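Long-range contacts in SalCYP truncation (Salinispora tropica, PDB 7ABB), which binds heme c in the pocket of a predominantly alpha-helical cytochrome P450 family fold: residues C53-E59 against G336-H340; D58-V64 against R286-R290. Numbering follows the deposited sequence.

Contact 1 of 2, residues C53-E59 against G336-H340; sequences CAAFRDE and GTGHH. With HEC (heme c), chain B.
This is a buried loop-to-helix contact in which the C-terminal end of helix 49-56 and the turn after it meet the heme-binding loop ahead of helix 345-362, the glycine-rich loop that in P450s leads to the cysteine ligand. The CA atoms of the two segments approach most closely at Arg-57 and Gly-338, 4.3 Å apart. Gly-338 has phi/psi of 76/-162°, and a CB there would lie 2.2 Å from Phe-56 O, so glycine lets the backbones touch. Thr-337 is extended (-160/176°) with chi1 t. Its CG2 packs 3.5 Å from Phe-56 CB and 4.0 Å from Cys-53 O, while its OG1 accepts a hydrogen bond from Arg-57 NH2 (3.1 Å). Phe-56 (chi1 m) offers one ring face to Thr-337 N and Gly-336 CA; at the ring edge, CE1 lies 3.5 Å from heme O2A. Water 2 donates to Phe-56 O (2.7 Å) and accepts from His-339 N (2.9 Å). Water 1 accepts from His-340 N (2.9 Å) and sits 2.7 Å from Thr-337 O. Glu-59, chi1 m and chi2 t, points its carboxylate at the loop: OE2 receives a weak hydrogen bond from His-340 ND1 (2.7 Å), and OE1 lies 3.7 Å from His-339 CD2. His-339 O bonds to His-88. Both ring nitrogens of His-340 face acceptors, ND1 through the weak bond to Glu-59 OE2 and NE2 through Ile-83 O, which is consistent with a doubly protonated, cationic ring.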
ATOM      1  N   CYS A  53     -17.378  -1.322  -0.028  1.00 17.29           N
ATOM      2  CA  CYS A  53     -17.202  -2.115   1.190  1.00 18.96           C
ATOM      3  C   CYS A  53     -17.935  -3.446   1.076  1.00 19.90           C
ATOM      4  O   CYS A  53     -17.377  -4.510   1.405  1.00 21.45           O
ATOM      5  CB  CYS A  53     -17.724  -1.361   2.408  1.00 18.27           C
ATOM      6  SG  CYS A  53     -16.623  -0.096   2.992  1.00 23.23           S
ATOM      7  N   ALA A  54     -19.182  -3.395   0.629  1.00 18.42           N
ATOM      8  CA  ALA A  54     -19.989  -4.614   0.540  1.00 19.13           C
ATOM      9  C   ALA A  54     -19.364  -5.607  -0.428  1.00 22.27           C
ATOM     10  O   ALA A  54     -19.431  -6.830  -0.214  1.00 22.74           O
ATOM     11  CB  ALA A  54     -21.413  -4.280   0.111  1.00 22.53           C
ATOM     12  N   ALA A  55     -18.782  -5.106  -1.513  1.00 18.94           N
ATOM     13  CA  ALA A  55     -18.170  -5.985  -2.501  1.00 19.00           C
ATOM     14  C   ALA A  55     -16.933  -6.662  -1.929  1.00 19.64           C
ATOM     15  O   ALA A  55     -16.772  -7.884  -2.083  1.00 21.35           O
ATOM     16  CB  ALA A  55     -17.813  -5.209  -3.764  1.00 19.52           C
ATOM     17  N   PHE A  56     -16.093  -5.904  -1.225  1.00 18.71           N
ATOM     18  CA  PHE A  56     -14.940  -6.482  -0.539  1.00 18.69           C
ATOM     19  C   PHE A  56     -15.361  -7.559   0.444  1.00 20.44           C
ATOM     20  O   PHE A  56     -14.591  -8.497   0.692  1.00 23.18           O
ATOM     21  CB  PHE A  56     -14.169  -5.399   0.226  1.00 18.39           C
ATOM     22  CG  PHE A  56     -13.124  -4.653  -0.588  1.00 18.60           C
ATOM     23  CD1 PHE A  56     -12.032  -5.308  -1.143  1.00 18.07           C
ATOM     24  CD2 PHE A  56     -13.214  -3.278  -0.751  1.00 18.21           C
ATOM     25  CE1 PHE A  56     -11.054  -4.592  -1.861  1.00 18.35           C
ATOM     26  CE2 PHE A  56     -12.261  -2.582  -1.455  1.00 18.00           C
ATOM     27  CZ  PHE A  56     -11.181  -3.219  -2.017  1.00 19.40           C
ATOM     28  N   ARG A  57     -16.539  -7.430   1.045  1.00 20.43           N
ATOM     29  CA  ARG A  57     -16.983  -8.332   2.102  1.00 21.35           C
ATOM     30  C   ARG A  57     -17.830  -9.498   1.614  1.00 25.47           C
ATOM     31  O   ARG A  57     -18.238 -10.313   2.439  1.00 30.27           O
ATOM     32  CB  ARG A  57     -17.765  -7.553   3.165  1.00 22.98           C
ATOM     33  CG  ARG A  57     -16.876  -6.608   3.949  1.00 22.64           C
ATOM     34  CD  ARG A  57     -17.696  -5.607   4.765  1.00 24.56           C
ATOM     35  NE  ARG A  57     -16.788  -4.652   5.413  1.00 28.17           N
ATOM     36  CZ  ARG A  57     -17.132  -3.419   5.777  1.00 36.70           C
ATOM     37  NH1 ARG A  57     -18.373  -2.979   5.566  1.00 33.32           N
ATOM     38  NH2 ARG A  57     -16.236  -2.623   6.349  1.00 35.10           N
ATOM     39  N   ASP A  58     -18.104  -9.608   0.308  1.00 23.06           N
ATOM     40  CA  ASP A  58     -18.948 -10.687  -0.237  1.00 23.32           C
ATOM     41  C   ASP A  58     -18.168 -11.376  -1.354  1.00 26.51           C
ATOM     42  O   ASP A  58     -18.389 -11.129  -2.536  1.00 24.96           O
ATOM     43  CB  ASP A  58     -20.262 -10.128  -0.727  1.00 22.94           C
ATOM     44  CG  ASP A  58     -21.178 -11.174  -1.296  1.00 32.25           C
ATOM     45  OD1 ASP A  58     -20.848 -12.371  -1.183  1.00 32.45           O
ATOM     46  OD2 ASP A  58     -22.234 -10.785  -1.863  1.00 33.42           O
ATOM     47  N   GLU A  59     -17.264 -12.275  -0.972  1.00 25.84           N
ATOM     48  CA  GLU A  59     -16.465 -12.985  -1.962  1.00 26.58           C
ATOM     49  C   GLU A  59     -17.260 -14.028  -2.745  1.00 24.75           C
ATOM     50  O   GLU A  59     -16.804 -14.452  -3.807  1.00 31.15           O
ATOM     51  CB  GLU A  59     -15.280 -13.670  -1.288  1.00 29.62           C
ATOM     52  CG  GLU A  59     -14.351 -12.691  -0.665  1.00 34.92           C
ATOM     53  CD  GLU A  59     -13.102 -13.333  -0.126  1.00 37.49           C
ATOM     54  OE1 GLU A  59     -13.149 -14.509   0.315  1.00 40.20           O
ATOM     55  OE2 GLU A  59     -12.075 -12.638  -0.149  1.00 42.86           O
ATOM     56  N   GLY A 336      -8.300  -1.652   2.305  1.00 18.94           N
ATOM     57  CA  GLY A 336      -9.328  -2.592   1.964  1.00 19.48           C
ATOM     58  C   GLY A 336     -10.176  -2.975   3.162  1.00 20.27           C
ATOM     59  O   GLY A 336     -10.108  -2.384   4.238  1.00 22.68           O
ATOM     60  N   THR A 337     -10.978  -4.005   2.961  1.00 20.25           N
ATOM     61  CA  THR A 337     -11.812  -4.555   4.021  1.00 20.98           C
ATOM     62  C   THR A 337     -12.192  -5.970   3.586  1.00 21.91           C
ATOM     63  O   THR A 337     -11.845  -6.401   2.488  1.00 23.42           O
ATOM     64  CB  THR A 337     -13.000  -3.627   4.323  1.00 22.02           C
ATOM     65  OG1 THR A 337     -13.707  -4.115   5.464  1.00 26.73           O
ATOM     66  CG2 THR A 337     -13.949  -3.503   3.146  1.00 23.68           C
ATOM     67  N   GLY A 338     -12.890  -6.699   4.450  1.00 23.83           N
ATOM     68  CA  GLY A 338     -13.160  -8.089   4.153  1.00 24.16           C
ATOM     69  C   GLY A 338     -11.928  -8.953   4.369  1.00 24.32           C
ATOM     70  O   GLY A 338     -10.964  -8.541   4.996  1.00 25.79           O
ATOM     71  N   HIS A 339     -11.953 -10.149   3.780  1.00 24.10           N
ATOM     72  CA  HIS A 339     -10.969 -11.173   4.145  1.00 25.44           C
ATOM     73  C   HIS A 339      -9.587 -10.859   3.622  1.00 26.27           C
ATOM     74  O   HIS A 339      -8.593 -11.331   4.196  1.00 26.49           O
ATOM     75  CB  HIS A 339     -11.411 -12.515   3.595  1.00 25.31           C
ATOM     76  CG  HIS A 339     -12.570 -13.107   4.331  1.00 31.06           C
ATOM     77  ND1 HIS A 339     -12.658 -13.101   5.706  1.00 46.00           N
ATOM     78  CD2 HIS A 339     -13.705 -13.690   3.882  1.00 35.95           C
ATOM     79  CE1 HIS A 339     -13.787 -13.681   6.074  1.00 50.57           C
ATOM     80  NE2 HIS A 339     -14.443 -14.044   4.987  1.00 40.50           N
ATOM     81  N   HIS A 340      -9.481 -10.086   2.544  1.00 22.70           N
ATOM     82  CA  HIS A 340      -8.185  -9.767   1.961  1.00 21.98           C
ATOM     83  C   HIS A 340      -7.596  -8.444   2.457  1.00 20.96           C
ATOM     84  O   HIS A 340      -6.566  -7.986   1.931  1.00 21.84           O
ATOM     85  CB  HIS A 340      -8.299  -9.788   0.436  1.00 28.12           C
ATOM     86  CG  HIS A 340      -8.320 -11.172  -0.127  1.00 32.88           C
ATOM     87  ND1 HIS A 340      -9.469 -11.923  -0.260  1.00 36.22           N
ATOM     88  CD2 HIS A 340      -7.308 -11.959  -0.551  1.00 24.43           C
ATOM     89  CE1 HIS A 340      -9.159 -13.111  -0.754  1.00 30.48           C
ATOM     90  NE2 HIS A 340      -7.851 -13.150  -0.947  1.00 32.81           N
TER
HETATM   91 FE   HEC B 501      -1.105  -4.169   1.671  1.00 17.53          FE
HETATM   92  CHA HEC B 501      -3.439  -6.457   0.592  1.00 17.86           C
HETATM   93  CHB HEC B 501      -3.193  -1.655   0.644  1.00 15.28           C
HETATM   94  CHC HEC B 501       1.189  -1.872   2.775  1.00 16.76           C
HETATM   95  CHD HEC B 501       1.111  -6.665   2.345  1.00 18.73           C
HETATM   96  NA  HEC B 501      -2.917  -4.083   0.789  1.00 17.11           N
HETATM   97  C1A HEC B 501      -3.764  -5.140   0.457  1.00 17.29           C
HETATM   98  C2A HEC B 501      -5.026  -4.663  -0.071  1.00 18.43           C
HETATM   99  C3A HEC B 501      -4.938  -3.321  -0.035  1.00 18.94           C
HETATM  100  C4A HEC B 501      -3.646  -2.950   0.487  1.00 15.59           C
HETATM  101  CMA HEC B 501      -5.987  -2.293  -0.498  1.00 17.97           C
HETATM  102  CAA HEC B 501      -6.248  -5.536  -0.533  1.00 17.31           C
HETATM  103  CBA HEC B 501      -6.190  -5.955  -1.997  1.00 21.19           C
HETATM  104  CGA HEC B 501      -7.439  -6.743  -2.353  1.00 19.03           C
HETATM  105  O1A HEC B 501      -7.441  -7.243  -3.501  1.00 23.43           O
HETATM  106  O2A HEC B 501      -8.359  -6.837  -1.498  1.00 19.20           O
HETATM  107  NB  HEC B 501      -0.990  -2.163   1.653  1.00 15.88           N
HETATM  108  C1B HEC B 501      -1.979  -1.295   1.228  1.00 17.42           C
HETATM  109  C2B HEC B 501      -1.536   0.036   1.515  1.00 17.41           C
HETATM  110  C3B HEC B 501      -0.339  -0.030   2.127  1.00 16.58           C
HETATM  111  C4B HEC B 501       0.036  -1.399   2.202  1.00 16.64           C
HETATM  112  CMB HEC B 501      -2.413   1.257   1.172  1.00 18.92           C
HETATM  113  CAB HEC B 501       0.619   1.014   2.640  1.00 18.96           C
HETATM  114  CBB HEC B 501       0.074   2.395   2.809  1.00 24.71           C
HETATM  115  NC  HEC B 501       0.800  -4.266   2.386  1.00 17.62           N
HETATM  116  C1C HEC B 501       1.524  -3.200   2.868  1.00 17.17           C
HETATM  117  C2C HEC B 501       2.734  -3.690   3.472  1.00 16.81           C
HETATM  118  C3C HEC B 501       2.736  -5.039   3.372  1.00 17.12           C
HETATM  119  C4C HEC B 501       1.526  -5.399   2.670  1.00 17.12           C
HETATM  120  CMC HEC B 501       3.780  -2.787   4.127  1.00 16.62           C
HETATM  121  CAC HEC B 501       3.776  -6.085   3.806  1.00 20.95           C
HETATM  122  CBC HEC B 501       4.811  -5.723   4.871  1.00 42.76           C
HETATM  123  ND  HEC B 501      -1.157  -6.155   1.473  1.00 16.02           N
HETATM  124  C1D HEC B 501      -0.102  -6.994   1.831  1.00 18.87           C
HETATM  125  C2D HEC B 501      -0.511  -8.342   1.587  1.00 19.32           C
HETATM  126  C3D HEC B 501      -1.896  -8.311   1.045  1.00 20.45           C
HETATM  127  C4D HEC B 501      -2.234  -6.904   1.028  1.00 18.52           C
HETATM  128  CMD HEC B 501       0.355  -9.585   1.828  1.00 20.45           C
HETATM  129  CAD HEC B 501      -2.777  -9.497   0.616  1.00 20.74           C
HETATM  130  CBD HEC B 501      -3.609  -9.904   1.808  1.00 18.15           C
HETATM  131  CGD HEC B 501      -4.575 -11.005   1.416  1.00 23.69           C
HETATM  132  O1D HEC B 501      -5.136 -11.661   2.320  1.00 21.43           O
HETATM  133  O2D HEC B 501      -4.761 -11.202   0.198  1.00 24.00           O
HETATM  134  O   HOH W   1     -11.364  -8.567   0.945  1.00 21.28           O
HETATM  135  O   HOH W   2     -14.233 -10.802   2.089  1.00 22.55           O
HETATM  136  O   HOH W   3     -14.471  -6.726   6.999  1.00 44.51           O

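Contact 2 of 2, residues D58-V64 against R286-R290. With HEC (heme c), chain B.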
ATOM      1  N   ASP A  58     -18.104  -9.608   0.308  1.00 23.06           N
ATOM      2  CA  ASP A  58     -18.948 -10.687  -0.237  1.00 23.32           C
ATOM      3  C   ASP A  58     -18.168 -11.376  -1.354  1.00 26.51           C
ATOM      4  O   ASP A  58     -18.389 -11.129  -2.536  1.00 24.96           O
ATOM      5  CB  ASP A  58     -20.262 -10.128  -0.727  1.00 22.94           C
ATOM      6  CG  ASP A  58     -21.178 -11.174  -1.296  1.00 32.25           C
ATOM      7  OD1 ASP A  58     -20.848 -12.371  -1.183  1.00 32.45           O
ATOM      8  OD2 ASP A  58     -22.234 -10.785  -1.863  1.00 33.42           O
ATOM      9  N   GLU A  59     -17.264 -12.275  -0.972  1.00 25.84           N
ATOM     10  CA  GLU A  59     -16.465 -12.985  -1.962  1.00 26.58           C
ATOM     11  C   GLU A  59     -17.260 -14.028  -2.745  1.00 24.75           C
ATOM     12  O   GLU A  59     -16.804 -14.452  -3.807  1.00 31.15           O
ATOM     13  CB  GLU A  59     -15.280 -13.670  -1.288  1.00 29.62           C
ATOM     14  CG  GLU A  59     -14.351 -12.691  -0.665  1.00 34.92           C
ATOM     15  CD  GLU A  59     -13.102 -13.333  -0.126  1.00 37.49           C
ATOM     16  OE1 GLU A  59     -13.149 -14.509   0.315  1.00 40.20           O
ATOM     17  OE2 GLU A  59     -12.075 -12.638  -0.149  1.00 42.86           O
ATOM     18  N   ASP A  60     -18.439 -14.432  -2.276  1.00 25.90           N
ATOM     19  CA  ASP A  60     -19.240 -15.361  -3.071  1.00 26.03           C
ATOM     20  C   ASP A  60     -19.857 -14.659  -4.276  1.00 26.92           C
ATOM     21  O   ASP A  60     -20.207 -15.309  -5.266  1.00 34.59           O
ATOM     22  CB  ASP A  60     -20.340 -15.998  -2.220  1.00 30.64           C
ATOM     23  CG  ASP A  60     -19.802 -16.887  -1.103  1.00 35.51           C
ATOM     24  OD1 ASP A  60     -18.620 -17.322  -1.148  1.00 33.13           O
ATOM     25  OD2 ASP A  60     -20.598 -17.174  -0.186  1.00 48.89           O
ATOM     26  N   THR A  61     -20.021 -13.337  -4.206  1.00 24.45           N
ATOM     27  CA  THR A  61     -20.519 -12.563  -5.334  1.00 24.26           C
ATOM     28  C   THR A  61     -19.388 -11.923  -6.127  1.00 23.41           C
ATOM     29  O   THR A  61     -19.476 -11.826  -7.362  1.00 24.51           O
ATOM     30  CB  THR A  61     -21.459 -11.455  -4.831  1.00 24.42           C
ATOM     31  OG1 THR A  61     -22.574 -12.038  -4.155  1.00 27.86           O
ATOM     32  CG2 THR A  61     -21.954 -10.543  -5.956  1.00 27.16           C
ATOM     33  N   PHE A  62     -18.342 -11.479  -5.432  1.00 23.63           N
ATOM     34  CA  PHE A  62     -17.194 -10.779  -6.006  1.00 22.16           C
ATOM     35  C   PHE A  62     -15.939 -11.614  -5.726  1.00 21.48           C
ATOM     36  O   PHE A  62     -15.293 -11.440  -4.693  1.00 22.40           O
ATOM     37  CB  PHE A  62     -17.066  -9.380  -5.410  1.00 20.79           C
ATOM     38  CG  PHE A  62     -18.217  -8.467  -5.738  1.00 22.47           C
ATOM     39  CD1 PHE A  62     -18.227  -7.764  -6.920  1.00 22.21           C
ATOM     40  CD2 PHE A  62     -19.272  -8.315  -4.855  1.00 21.90           C
ATOM     41  CE1 PHE A  62     -19.273  -6.891  -7.211  1.00 24.32           C
ATOM     42  CE2 PHE A  62     -20.327  -7.442  -5.152  1.00 24.39           C
ATOM     43  CZ  PHE A  62     -20.314  -6.750  -6.328  1.00 22.96           C
ATOM     44  N   SER A  63     -15.605 -12.499  -6.661  1.00 23.06           N
ATOM     45  CA  SER A  63     -14.537 -13.475  -6.487  1.00 22.20           C
ATOM     46  C   SER A  63     -13.163 -12.865  -6.755  1.00 25.82           C
ATOM     47  O   SER A  63     -13.007 -11.980  -7.602  1.00 23.28           O
ATOM     48  CB  SER A  63     -14.771 -14.633  -7.442  1.00 26.47           C
ATOM     49  OG  SER A  63     -13.698 -15.554  -7.354  1.00 33.07           O
ATOM     50  N   VAL A  64     -12.158 -13.360  -6.023  1.00 26.74           N
ATOM     51  CA  VAL A  64     -10.760 -13.033  -6.331  1.00 24.48           C
ATOM     52  C   VAL A  64     -10.130 -14.055  -7.269  1.00 38.36           C
ATOM     53  O   VAL A  64      -9.051 -13.796  -7.821  1.00 41.83           O
ATOM     54  CB  VAL A  64      -9.862 -12.933  -5.079  1.00 33.40           C
ATOM     55  CG1 VAL A  64     -10.420 -11.924  -4.062  1.00 35.78           C
ATOM     56  CG2 VAL A  64      -9.636 -14.288  -4.432  1.00 43.08           C
ATOM     57  N   ARG A 286     -12.329  -7.577  -8.881  1.00 18.88           N
ATOM     58  CA  ARG A 286     -13.042  -8.808  -8.563  1.00 20.21           C
ATOM     59  C   ARG A 286     -13.809  -9.273  -9.793  1.00 19.43           C
ATOM     60  O   ARG A 286     -14.128  -8.494 -10.694  1.00 20.30           O
ATOM     61  CB  ARG A 286     -14.024  -8.589  -7.407  1.00 21.35           C
ATOM     62  CG  ARG A 286     -13.388  -8.113  -6.099  1.00 22.14           C
ATOM     63  CD  ARG A 286     -12.544  -9.159  -5.511  1.00 23.47           C
ATOM     64  NE  ARG A 286     -12.117  -8.932  -4.129  1.00 23.14           N
ATOM     65  CZ  ARG A 286     -10.947  -8.396  -3.771  1.00 25.67           C
ATOM     66  NH1 ARG A 286     -10.104  -7.969  -4.698  1.00 22.82           N
ATOM     67  NH2 ARG A 286     -10.626  -8.337  -2.482  1.00 22.58           N
ATOM     68  N   LEU A 287     -14.192 -10.548  -9.772  1.00 21.22           N
ATOM     69  CA  LEU A 287     -15.016 -11.148 -10.809  1.00 20.12           C
ATOM     70  C   LEU A 287     -16.439 -11.377 -10.280  1.00 21.26           C
ATOM     71  O   LEU A 287     -16.627 -12.102  -9.300  1.00 23.12           O
ATOM     72  CB  LEU A 287     -14.393 -12.461 -11.268  1.00 24.39           C
ATOM     73  CG  LEU A 287     -15.201 -13.249 -12.289  1.00 31.25           C
ATOM     74  CD1 LEU A 287     -15.351 -12.437 -13.568  1.00 34.47           C
ATOM     75  CD2 LEU A 287     -14.525 -14.588 -12.558  1.00 36.22           C
ATOM     76  N   ALA A 288     -17.435 -10.780 -10.932  1.00 20.35           N
ATOM     77  CA  ALA A 288     -18.820 -10.981 -10.513  1.00 21.55           C
ATOM     78  C   ALA A 288     -19.257 -12.407 -10.830  1.00 21.88           C
ATOM     79  O   ALA A 288     -19.090 -12.886 -11.956  1.00 23.72           O
ATOM     80  CB  ALA A 288     -19.749  -9.987 -11.213  1.00 21.32           C
ATOM     81  N   THR A 289     -19.855 -13.084  -9.846  1.00 22.11           N
ATOM     82  CA  THR A 289     -20.298 -14.458 -10.032  1.00 22.72           C
ATOM     83  C   THR A 289     -21.779 -14.574 -10.377  1.00 23.33           C
ATOM     84  O   THR A 289     -22.237 -15.667 -10.731  1.00 26.57           O
ATOM     85  CB  THR A 289     -20.086 -15.307  -8.771  1.00 26.21           C
ATOM     86  OG1 THR A 289     -20.877 -14.752  -7.717  1.00 26.52           O
ATOM     87  CG2 THR A 289     -18.607 -15.306  -8.353  1.00 28.42           C
ATOM     88  N   ARG A 290     -22.531 -13.478 -10.261  1.00 22.34           N
ATOM     89  CA  ARG A 290     -23.974 -13.594 -10.388  1.00 23.42           C
ATOM     90  C   ARG A 290     -24.571 -12.297 -10.906  1.00 22.46           C
ATOM     91  O   ARG A 290     -23.991 -11.215 -10.789  1.00 22.78           O
ATOM     92  CB  ARG A 290     -24.636 -13.979  -9.058  1.00 29.72           C
ATOM     93  CG  ARG A 290     -24.321 -13.047  -7.907  1.00 26.89           C
ATOM     94  CD  ARG A 290     -25.182 -13.374  -6.677  1.00 31.90           C
ATOM     95  NE  ARG A 290     -25.039 -12.321  -5.672  1.00 33.23           N
ATOM     96  CZ  ARG A 290     -25.762 -11.199  -5.639  1.00 49.01           C
ATOM     97  NH1 ARG A 290     -26.702 -10.975  -6.550  1.00 61.89           N
ATOM     98  NH2 ARG A 290     -25.552 -10.297  -4.686  1.00 46.03           N
TER
HETATM   99 FE   HEC B 501      -1.105  -4.169   1.671  1.00 17.53          FE
HETATM  100  CHA HEC B 501      -3.439  -6.457   0.592  1.00 17.86           C
HETATM  101  CHB HEC B 501      -3.193  -1.655   0.644  1.00 15.28           C
HETATM  102  CHC HEC B 501       1.189  -1.872   2.775  1.00 16.76           C
HETATM  103  CHD HEC B 501       1.111  -6.665   2.345  1.00 18.73           C
HETATM  104  NA  HEC B 501      -2.917  -4.083   0.789  1.00 17.11           N
HETATM  105  C1A HEC B 501      -3.764  -5.140   0.457  1.00 17.29           C
HETATM  106  C2A HEC B 501      -5.026  -4.663  -0.071  1.00 18.43           C
HETATM  107  C3A HEC B 501      -4.938  -3.321  -0.035  1.00 18.94           C
HETATM  108  C4A HEC B 501      -3.646  -2.950   0.487  1.00 15.59           C
HETATM  109  CMA HEC B 501      -5.987  -2.293  -0.498  1.00 17.97           C
HETATM  110  CAA HEC B 501      -6.248  -5.536  -0.533  1.00 17.31           C
HETATM  111  CBA HEC B 501      -6.190  -5.955  -1.997  1.00 21.19           C
HETATM  112  CGA HEC B 501      -7.439  -6.743  -2.353  1.00 19.03           C
HETATM  113  O1A HEC B 501      -7.441  -7.243  -3.501  1.00 23.43           O
HETATM  114  O2A HEC B 501      -8.359  -6.837  -1.498  1.00 19.20           O
HETATM  115  NB  HEC B 501      -0.990  -2.163   1.653  1.00 15.88           N
HETATM  116  C1B HEC B 501      -1.979  -1.295   1.228  1.00 17.42           C
HETATM  117  C2B HEC B 501      -1.536   0.036   1.515  1.00 17.41           C
HETATM  118  C3B HEC B 501      -0.339  -0.030   2.127  1.00 16.58           C
HETATM  119  C4B HEC B 501       0.036  -1.399   2.202  1.00 16.64           C
HETATM  120  CMB HEC B 501      -2.413   1.257   1.172  1.00 18.92           C
HETATM  121  CAB HEC B 501       0.619   1.014   2.640  1.00 18.96           C
HETATM  122  CBB HEC B 501       0.074   2.395   2.809  1.00 24.71           C
HETATM  123  NC  HEC B 501       0.800  -4.266   2.386  1.00 17.62           N
HETATM  124  C1C HEC B 501       1.524  -3.200   2.868  1.00 17.17           C
HETATM  125  C2C HEC B 501       2.734  -3.690   3.472  1.00 16.81           C
HETATM  126  C3C HEC B 501       2.736  -5.039   3.372  1.00 17.12           C
HETATM  127  C4C HEC B 501       1.526  -5.399   2.670  1.00 17.12           C
HETATM  128  CMC HEC B 501       3.780  -2.787   4.127  1.00 16.62           C
HETATM  129  CAC HEC B 501       3.776  -6.085   3.806  1.00 20.95           C
HETATM  130  CBC HEC B 501       4.811  -5.723   4.871  1.00 42.76           C
HETATM  131  ND  HEC B 501      -1.157  -6.155   1.473  1.00 16.02           N
HETATM  132  C1D HEC B 501      -0.102  -6.994   1.831  1.00 18.87           C
HETATM  133  C2D HEC B 501      -0.511  -8.342   1.587  1.00 19.32           C
HETATM  134  C3D HEC B 501      -1.896  -8.311   1.045  1.00 20.45           C
HETATM  135  C4D HEC B 501      -2.234  -6.904   1.028  1.00 18.52           C
HETATM  136  CMD HEC B 501       0.355  -9.585   1.828  1.00 20.45           C
HETATM  137  CAD HEC B 501      -2.777  -9.497   0.616  1.00 20.74           C
HETATM  138  CBD HEC B 501      -3.609  -9.904   1.808  1.00 18.15           C
HETATM  139  CGD HEC B 501      -4.575 -11.005   1.416  1.00 23.69           C
HETATM  140  O1D HEC B 501      -5.136 -11.661   2.320  1.00 21.43           O
HETATM  141  O2D HEC B 501      -4.761 -11.202   0.198  1.00 24.00           O
HETATM  142  O   HOH W   4     -25.193 -11.927  -2.010  1.00 59.41           O
HETATM  143  O   HOH W   5     -12.512 -10.154  -0.969  1.00 27.92           O
HETATM  144  O   HOH W   6     -14.622  -9.605  -2.755  1.00 20.50           O
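The edge of the P450 beta sheet carries this contact: the short outer strand 62-63 pairs antiparallel with strand 285-288, whose Arg-286 reaches on into the heme pocket. Ser-63 and Leu-287 form the hydrogen-bonded pair, Ser-63 N to Leu-287 O and Leu-287 N to Ser-63 O both measuring 2.9 Å. Phe-62 and Ala-288 are the non-hydrogen-bonded pair, CA atoms 4.8 Å apart, with Ala-288 CA approaching Thr-61 O at 3.3 Å in a CA-H...O contact. The side chains of Phe-62 and Ala-288 lie on one face of the sheet, where Phe-62 also packs on Ala-55 of helix 49-56; those of Ser-63 and Leu-287 lie on the other. Beyond the bridged pairs, Thr-289 N donates to Thr-61 O (2.8 Å), and the side-chain OG1 of Thr-289 donates to Asp-60 O (2.6 Å). Before the strand, Asp-58 OD1 accepts from Thr-61 N (3.3 Å), an Asx motif, while Asp-58 OD2 separately accepts from Thr-61 OG1 (2.6 Å). Thr-61 OG1 in turn accepts from Arg-290 NE at 2.9 Å, so aspartate, threonine and arginine are linked in series. At the other end Val-64 CG1 covers one face of the Arg-286 guanidinium, 3.4 Å from NE. Water 6 accepts from Arg-286 NE (2.9 Å) and lies 2.8 Å from Phe-62 O, and water 5 joins Arg-286 NH2 (3.0 Å) to Glu-59 OE2 (2.7 Å). Arg-286 NH1 donates to heme O1A (3.0 Å) and Arg-286 NH2 to heme O2A (2.9 Å) of one propionate.

How the contacts relate
From the N terminus, helix 49-56 opens contact 1, and the turn at Asp-58 and Glu-59, shared by both contacts, leads straight into strand 62-63 and contact 2. The chain then runs through most of the helices before returning as strand 285-288, which closes contact 2; the heme-binding loop 336-340 closes contact 1 later, so contact 2 is nested inside it. Their centres are 10 Å apart, and both touch the heme. Phe-62 CD2 meets Ala-55 CA at 3.5 Å, and Val-64 CG1 meets His-340 CE1 at 3.7 Å. Together they join the beta sheet and its neighbouring helix to the heme-binding part of the fold.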